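Local coordinates for inactive Zymogen C11 Protease (Parabacteroides distasonis, PDB 6MZO), which is the inactive zymogen of a clostripain-like C11 cysteine protease that probably hydrolyses peptide bonds once activated, at residues 38-42 with 43-47. Sequence-based numbering, arbitrary orientation.
Sequences EGIER and DGLNN
A glycine C-cap of the alpha-L type closes helix 26-43 where Gly44 donates its N-H back to Ile40, four residues earlier. Gly44 N lies 2.8 Å from Ile40 O, and one residue earlier, Asp43 N donates to Gly39 O at 3.0 Å; Asp43 N also makes a weak, longer hydrogen bond to Ile40 O. With its positive phi of 71°, Gly44 then swings the chain out of the spiral.

That change of direction brings Leu45 back against Ile40, five residues earlier on the last turn of the helix. Leu45 CG sits 4.0 Å from Ile40 CG2, while Leu45 CD2 comes to 4.1 Å from Ile40 CG1, the two branched ends meeting at a slant. The helix belongs to the beta-alpha-beta crossover joining parallel strands 14-19 and 49-54, and this apolar pair faces the sheet: both residues rest on Leu50, and Ile40 also meets Leu66, Leu68 and Ile73.

Away from that apolar patch, Arg42 and Asp43 run side by side and form a salt bridge between sequence neighbours. The Arg42 chain leaves with CG opposite N (chi1 -171°) and bends at chi3, which sets the edge of the guanidinium against the carboxylate. Asp43 OD1 accepts the N-H of Arg42 NE at 2.7 Å on its syn side, though from out of the carboxylate plane, and NH2 of Arg42 adds weak bonds to Asp43 OD1 at 3.1 Å and OD2 at 3.4 Å. With the planes 41° apart, the two-point pairing is skewed and not flat, and OD1 takes the main bond from NE. Asp43 OD2 has another mate, the backbone N of Gly200 in helix 195-203, while Arg42 touches Thr197 there. With an alanine in place of Asp43, the Arg42 guanidinium would probably lose its carboxylate mate and turn more freely, and the Gly200 N-H would lose this acceptor.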
# COMPACT_ATOMS: atom_id res chain seq x y z
N GLU A 38 -0.37 -22.19 2.62
CA GLU A 38 -0.94 -22.92 1.50
C GLU A 38 -0.32 -22.47 0.17
O GLU A 38 -0.13 -23.31 -0.76
CB GLU A 38 -2.48 -22.76 1.42
CG GLU A 38 -3.09 -23.47 2.64
CD GLU A 38 -4.58 -23.58 2.60
OE1 GLU A 38 -5.22 -22.79 1.89
OE2 GLU A 38 -5.13 -24.46 3.26
N GLY A 39 -0.03 -21.19 0.07
CA GLY A 39 0.53 -20.65 -1.18
C GLY A 39 1.95 -21.20 -1.41
O GLY A 39 2.30 -21.54 -2.56
N ILE A 40 2.77 -21.23 -0.35
CA ILE A 40 4.10 -21.84 -0.57
C ILE A 40 3.98 -23.26 -0.97
O ILE A 40 4.78 -23.74 -1.82
CB ILE A 40 4.94 -21.76 0.76
CG1 ILE A 40 5.12 -20.27 1.14
CG2 ILE A 40 6.26 -22.54 0.62
CD1 ILE A 40 5.55 -20.24 2.69
N GLU A 41 3.08 -24.02 -0.34
CA GLU A 41 3.00 -25.43 -0.69
C GLU A 41 2.51 -25.62 -2.15
O GLU A 41 2.84 -26.63 -2.79
CB GLU A 41 2.05 -26.20 0.26
CG GLU A 41 2.50 -26.22 1.71
CD GLU A 41 1.47 -26.92 2.61
OE1 GLU A 41 0.90 -26.26 3.53
OE2 GLU A 41 1.22 -28.11 2.34
N ARG A 42 1.69 -24.68 -2.63
CA ARG A 42 1.15 -24.75 -3.99
C ARG A 42 2.18 -24.36 -5.02
O ARG A 42 2.22 -25.01 -6.06
CB ARG A 42 -0.06 -23.79 -4.16
CG ARG A 42 -0.75 -24.04 -5.49
CD ARG A 42 -1.75 -22.91 -5.73
NE ARG A 42 -1.03 -21.75 -6.25
CZ ARG A 42 -1.57 -20.76 -6.97
NH1 ARG A 42 -2.89 -20.79 -7.35
NH2 ARG A 42 -0.79 -19.77 -7.37
N ASP A 43 3.08 -23.43 -4.70
CA ASP A 43 3.91 -22.82 -5.77
C ASP A 43 5.40 -23.14 -5.66
O ASP A 43 6.13 -23.12 -6.68
CB ASP A 43 3.82 -21.33 -5.72
CG ASP A 43 2.44 -20.78 -6.19
OD1 ASP A 43 1.61 -21.58 -6.69
OD2 ASP A 43 2.28 -19.58 -6.01
N GLY A 44 5.82 -23.37 -4.43
CA GLY A 44 7.30 -23.32 -4.21
C GLY A 44 7.85 -21.92 -4.30
O GLY A 44 7.11 -20.95 -4.56
N LEU A 45 9.12 -21.75 -3.99
CA LEU A 45 9.63 -20.43 -3.82
C LEU A 45 10.77 -20.07 -4.74
O LEU A 45 11.44 -19.05 -4.49
CB LEU A 45 10.13 -20.22 -2.37
CG LEU A 45 8.99 -20.33 -1.34
CD1 LEU A 45 9.64 -20.15 0.08
CD2 LEU A 45 7.92 -19.30 -1.66
N ASN A 46 11.03 -20.87 -5.80
CA ASN A 46 12.08 -20.59 -6.74
C ASN A 46 13.40 -20.26 -6.04
O ASN A 46 14.06 -19.33 -6.42
CB ASN A 46 11.58 -19.40 -7.62
CG ASN A 46 12.42 -19.22 -8.86
OD1 ASN A 46 12.92 -20.20 -9.44
ND2 ASN A 46 12.60 -17.97 -9.29
N ASN A 47 13.75 -21.06 -5.03
CA ASN A 47 15.02 -20.92 -4.31
C ASN A 47 15.14 -19.64 -3.51
O ASN A 47 16.28 -19.32 -3.07
CB ASN A 47 16.23 -21.08 -5.29
CG ASN A 47 16.18 -22.38 -6.05
OD1 ASN A 47 16.39 -22.46 -7.29
ND2 ASN A 47 15.86 -23.44 -5.33